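PDB 4HWV: pectate lyase/Amb allergen from Acidovorax citrulli, which is a secreted, calcium-binding pectate lyase of polysaccharide lyase family 1, a pathogenic factor that cleaves the pectate of plant cell walls by elimination. Local coordinates for the interface of chains A and B. Coordinates in Å, arbitrary orientation; residue numbers count along the deposited sequence, not the author numbering. Chains: chain A/B, Pectate lyase/Amb allergen.

Contact 1: the interface of chains A and B. Residues chain A 96, 99-102; chain B 255-256, 266, 268.
Two proline rings meeting tip to tip make up the apolar centre of this patch between two copies of the lyase: CD of A:Pro100, the first residue of helix 100-105, lies 3.8 Å from CG of B:Pro255. Alongside them the methyl CG2 of A:Thr99, anti to its own carbonyl carbon, leans on CB of B:Pro255. That rotamer (chi1 68°) puts the hydroxyl OG1 in the crowded position between backbone N and carbonyl carbon, turned toward the start of the helix, where it accepts a bond from the amide N of A:Arg102 at 3.0 Å. A:Thr99 thus serves as an N-cap while its methyl packs against the partner chain.

Around this core, water carries the polar contact. The carbonyl O of B:Ser256 is bound by two waters, one shared with OG1 of A:Thr99 and the other with the backbone N and carboxylate OD2 of A:Asp101. Further out, the side chain of A:Arg102, bent at chi2 and chi3, runs alongside B:Ser268, its CG near CB of the serine; OG lies at the guanidinium edge, in plane, 3.5 Å from NH1 of A:Arg102 and too far for a firm bond.

The rim is closed by a salt bridge. A:Arg96 and B:Asp266 reach tip to tip, and NH1 donates to the carboxylate OD2 at 2.8 Å. The bond lies in the guanidinium plane but enters from above the carboxylate, the two planes being 60° apart. B:Ser268 steadies the acceptor through its other oxygen: OD1 takes both the backbone N and the hydroxyl OG, the latter at 2.7 Å along the syn lone pair.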
loop_
_atom_site.group_PDB
_atom_site.type_symbol
_atom_site.label_atom_id
_atom_site.label_comp_id
_atom_site.label_asym_id
_atom_site.label_seq_id
_atom_site.Cartn_x
_atom_site.Cartn_y
_atom_site.Cartn_z
ATOM N N ARG A 96 -11.058 -18.713 -1.086
ATOM C CA ARG A 96 -10.741 -18.002 -2.321
ATOM C C ARG A 96 -10.989 -16.510 -2.134
ATOM O O ARG A 96 -12.087 -16.115 -1.731
ATOM C CB ARG A 96 -11.608 -18.499 -3.474
ATOM C CG ARG A 96 -11.309 -17.727 -4.757
ATOM C CD ARG A 96 -12.106 -18.244 -5.937
ATOM N NE ARG A 96 -13.541 -18.070 -5.746
ATOM C CZ ARG A 96 -14.464 -18.574 -6.560
ATOM N NH1 ARG A 96 -14.093 -19.265 -7.621
ATOM N NH2 ARG A 96 -15.753 -18.400 -6.301
ATOM N N THR A 99 -13.642 -10.941 -5.207
ATOM C CA THR A 99 -13.454 -9.782 -6.062
ATOM C C THR A 99 -14.803 -9.097 -6.142
ATOM O O THR A 99 -15.830 -9.714 -5.837
ATOM C CB THR A 99 -13.057 -10.195 -7.498
ATOM O OG1 THR A 99 -14.179 -10.853 -8.099
ATOM C CG2 THR A 99 -11.826 -11.104 -7.496
ATOM N N PRO A 100 -14.829 -7.823 -6.553
ATOM C CA PRO A 100 -16.144 -7.182 -6.692
ATOM C C PRO A 100 -17.033 -7.913 -7.714
ATOM O O PRO A 100 -18.254 -8.011 -7.529
ATOM C CB PRO A 100 -15.780 -5.778 -7.174
ATOM C CG PRO A 100 -14.453 -5.525 -6.524
ATOM C CD PRO A 100 -13.730 -6.843 -6.631
ATOM N N ASP A 101 -16.434 -8.441 -8.772
ATOM C CA ASP A 101 -17.238 -9.220 -9.716
ATOM C C ASP A 101 -17.856 -10.465 -9.120
ATOM O O ASP A 101 -18.962 -10.838 -9.485
ATOM C CB ASP A 101 -16.464 -9.529 -10.991
ATOM C CG ASP A 101 -16.481 -8.364 -11.930
ATOM O OD1 ASP A 101 -17.485 -8.251 -12.653
ATOM O OD2 ASP A 101 -15.533 -7.545 -11.907
ATOM N N ARG A 102 -17.139 -11.127 -8.217
ATOM C CA ARG A 102 -17.705 -12.265 -7.503
ATOM C C ARG A 102 -18.912 -11.832 -6.654
ATOM O O ARG A 102 -19.939 -12.503 -6.621
ATOM C CB ARG A 102 -16.628 -12.900 -6.602
ATOM C CG ARG A 102 -15.612 -13.816 -7.325
ATOM C CD ARG A 102 -15.917 -15.290 -6.990
ATOM N NE ARG A 102 -17.166 -15.636 -7.658
ATOM C CZ ARG A 102 -17.265 -16.024 -8.923
ATOM N NH1 ARG A 102 -16.180 -16.170 -9.677
ATOM N NH2 ARG A 102 -18.463 -16.266 -9.424
ATOM N N PRO B 255 -8.190 -6.381 -9.126
ATOM C CA PRO B 255 -8.274 -7.841 -9.222
ATOM C C PRO B 255 -8.886 -8.284 -10.544
ATOM O O PRO B 255 -9.264 -7.462 -11.387
ATOM C CB PRO B 255 -9.189 -8.207 -8.052
ATOM C CG PRO B 255 -10.135 -7.029 -7.955
ATOM C CD PRO B 255 -9.252 -5.815 -8.264
ATOM N N SER B 256 -8.995 -9.585 -10.741
ATOM C CA SER B 256 -9.677 -10.084 -11.919
ATOM C C SER B 256 -11.077 -9.506 -12.024
ATOM O O SER B 256 -11.783 -9.356 -11.016
ATOM C CB SER B 256 -9.791 -11.607 -11.856
ATOM O OG SER B 256 -10.516 -12.056 -12.985
ATOM N N ASP B 266 -10.725 -21.216 -13.106
ATOM C CA ASP B 266 -11.427 -20.216 -12.312
ATOM C C ASP B 266 -10.883 -18.846 -12.708
ATOM O O ASP B 266 -9.811 -18.433 -12.250
ATOM C CB ASP B 266 -11.192 -20.482 -10.826
ATOM C CG ASP B 266 -11.771 -19.420 -9.936
ATOM O OD1 ASP B 266 -12.417 -18.470 -10.444
ATOM O OD2 ASP B 266 -11.578 -19.547 -8.700
ATOM N N SER B 268 -11.719 -15.938 -11.919
ATOM C CA SER B 268 -11.630 -14.932 -10.867
ATOM C C SER B 268 -10.307 -14.989 -10.096
ATOM O O SER B 268 -10.058 -14.129 -9.247
ATOM C CB SER B 268 -12.820 -15.018 -9.908
ATOM O OG SER B 268 -12.735 -16.138 -9.030
HETATM O O HOH W 1 -13.443 -11.557 -10.589
HETATM O O HOH W 2 -13.648 -7.507 -10.006
#

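Contact 2: the interface of chains A and B. Residues chain A 180, 204, 248-249; chain B 248, 250, 252-253, 362.
The carboxylate of A:Asp248 enters the partner chain and is gripped there by two histidines, one at each oxygen. NE2 of B:His252 donates to OD1 at 2.6 Å, almost straight (175° at H) and along the syn lone pair, with ring and carboxylate nearly coplanar. B:His250 crosses obliquely instead, its ring turned 69° from the carboxylate; ND1 bonds OD2, also at 2.6 Å, from above the carboxylate plane. Two bonds from differently turned rings should fix the rotation of the acid.

A second carboxylate, that of B:Asp362, lies against the first, stacked nearly parallel with the CG atoms 3.4 Å apart. Such closeness of two acids would be costly if both were charged, so positively charged histidines, or a proton on one of the acids, may ease it. Water 5 bridges OD1 of B:Asp362 to the backbone N and OD1 of A:Asp248.

Beside this pair, A:Arg249 sets one guanidinium face against CE1 of B:His252, off toward the rim, while its CD packs on the methyl CB of B:Ala253 at 3.6 Å. NH1 reaches the carbonyl O of B:Ala253 through water 4.

Farther out, A:Asp204 positions this arginine: NE, at 2.7 Å, and NH2 both donate to the one oxygen OD2, in the guanidinium plane, which fixes how the group is turned. A:Asp248 reaches the histidines with CG in the crowded position between backbone N and carbonyl carbon (chi1 72°). Water 3 ties its carbonyl O to the carbonyl O of B:Asp248 and the amide N of B:His250. Though the structure alone does not show a dimer in solution, this polar, asymmetric patch joins the two copies in the crystal, the acid of one held by the histidines of the other.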
loop_
_atom_site.group_PDB
_atom_site.type_symbol
_atom_site.label_atom_id
_atom_site.label_comp_id
_atom_site.label_asym_id
_atom_site.label_seq_id
_atom_site.Cartn_x
_atom_site.Cartn_y
_atom_site.Cartn_z
ATOM N N HIS A 180 -8.621 -6.958 5.820
ATOM C CA HIS A 180 -9.765 -6.839 4.923
ATOM C C HIS A 180 -11.121 -7.118 5.556
ATOM O O HIS A 180 -12.088 -7.425 4.846
ATOM C CB HIS A 180 -9.572 -7.734 3.688
ATOM C CG HIS A 180 -8.284 -7.488 2.970
ATOM N ND1 HIS A 180 -7.565 -8.496 2.365
ATOM C CD2 HIS A 180 -7.565 -6.353 2.798
ATOM C CE1 HIS A 180 -6.462 -7.991 1.835
ATOM N NE2 HIS A 180 -6.438 -6.688 2.082
ATOM N N ASP A 204 -6.680 -2.463 6.505
ATOM C CA ASP A 204 -7.431 -2.219 5.272
ATOM C C ASP A 204 -8.797 -2.897 5.254
ATOM O O ASP A 204 -9.039 -3.830 4.473
ATOM C CB ASP A 204 -6.576 -2.635 4.064
ATOM C CG ASP A 204 -7.165 -2.197 2.736
ATOM O OD1 ASP A 204 -8.030 -1.300 2.707
ATOM O OD2 ASP A 204 -6.757 -2.766 1.716
ATOM N N ASP A 248 -2.015 -1.086 2.100
ATOM C CA ASP A 248 -1.441 -0.465 0.910
ATOM C C ASP A 248 -2.509 0.046 -0.058
ATOM O O ASP A 248 -2.216 0.244 -1.231
ATOM C CB ASP A 248 -0.459 -1.421 0.206
ATOM C CG ASP A 248 -1.164 -2.560 -0.486
ATOM O OD1 ASP A 248 -2.337 -2.842 -0.130
ATOM O OD2 ASP A 248 -0.557 -3.182 -1.394
ATOM N N ARG A 249 -3.737 0.247 0.422
ATOM C CA ARG A 249 -4.757 0.930 -0.366
ATOM C C ARG A 249 -5.143 2.226 0.328
ATOM O O ARG A 249 -6.195 2.331 0.978
ATOM C CB ARG A 249 -5.976 0.037 -0.598
ATOM C CG ARG A 249 -5.711 -1.031 -1.660
ATOM C CD ARG A 249 -6.967 -1.819 -2.049
ATOM N NE ARG A 249 -7.400 -2.658 -0.941
ATOM C CZ ARG A 249 -8.358 -3.577 -1.040
ATOM N NH1 ARG A 249 -9.024 -3.758 -2.188
ATOM N NH2 ARG A 249 -8.621 -4.336 0.010
ATOM N N ASP B 248 0.842 4.586 -5.156
ATOM C CA ASP B 248 -0.506 4.544 -4.577
ATOM C C ASP B 248 -1.338 3.361 -5.012
ATOM O O ASP B 248 -2.341 3.039 -4.381
ATOM C CB ASP B 248 -1.326 5.742 -5.059
ATOM C CG ASP B 248 -0.881 7.043 -4.472
ATOM O OD1 ASP B 248 -0.016 7.042 -3.583
ATOM O OD2 ASP B 248 -1.430 8.078 -4.904
ATOM N N HIS B 250 -1.383 -0.340 -5.963
ATOM C CA HIS B 250 -0.782 -1.667 -5.952
ATOM C C HIS B 250 -1.674 -2.678 -6.668
ATOM O O HIS B 250 -2.902 -2.552 -6.689
ATOM C CB HIS B 250 -0.503 -2.096 -4.517
ATOM C CG HIS B 250 0.628 -1.345 -3.893
ATOM N ND1 HIS B 250 1.133 -1.680 -2.659
ATOM C CD2 HIS B 250 1.405 -0.334 -4.359
ATOM C CE1 HIS B 250 2.134 -0.867 -2.359
ATOM N NE2 HIS B 250 2.325 -0.044 -3.378
ATOM N N HIS B 252 -2.885 -5.637 -6.252
ATOM C CA HIS B 252 -3.998 -6.401 -5.723
ATOM C C HIS B 252 -5.278 -5.558 -5.642
ATOM O O HIS B 252 -6.368 -6.115 -5.495
ATOM C CB HIS B 252 -3.676 -7.034 -4.367
ATOM C CG HIS B 252 -3.782 -6.085 -3.215
ATOM N ND1 HIS B 252 -4.942 -5.930 -2.482
ATOM C CD2 HIS B 252 -2.874 -5.244 -2.664
ATOM C CE1 HIS B 252 -4.736 -5.052 -1.516
ATOM N NE2 HIS B 252 -3.485 -4.626 -1.597
ATOM N N ALA B 253 -5.146 -4.230 -5.729
ATOM C CA ALA B 253 -6.300 -3.327 -5.765
ATOM C C ALA B 253 -7.063 -3.398 -7.090
ATOM O O ALA B 253 -8.129 -2.802 -7.194
ATOM C CB ALA B 253 -5.873 -1.882 -5.501
ATOM N N ASP B 362 0.821 -8.287 0.065
ATOM C CA ASP B 362 0.565 -7.322 -0.998
ATOM C C ASP B 362 1.179 -7.772 -2.332
ATOM O O ASP B 362 0.515 -7.705 -3.376
ATOM C CB ASP B 362 1.101 -5.942 -0.592
ATOM C CG ASP B 362 0.389 -5.351 0.612
ATOM O OD1 ASP B 362 -0.761 -5.759 0.917
ATOM O OD2 ASP B 362 0.983 -4.443 1.244
HETATM O O HOH W 3 -3.177 0.439 -3.814
HETATM O O HOH W 4 -9.459 -2.180 -4.779
HETATM O O HOH W 5 -2.375 -4.107 2.635
#

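Contacts 1 and 2 are neighbouring patches of one interface, the centres of their C-alpha atoms about 15 Å apart. They share no residue, but on chain B residues of 3-10 helix 251-253 take part in contact 2 and B:Pro255 and B:Ser256 just after it in contact 1, each joined by residues from elsewhere in the chain. Chain A instead brings separate segments, the start of helix 100-105 with the loop before it, and the loops at 180, 204 and 248-249. The pairing is not an exact two-fold: residue 248 plays different parts in the two copies. Together the patches could fix the relative orientation of the chains, although the structure alone does not show whether the dimer is biological.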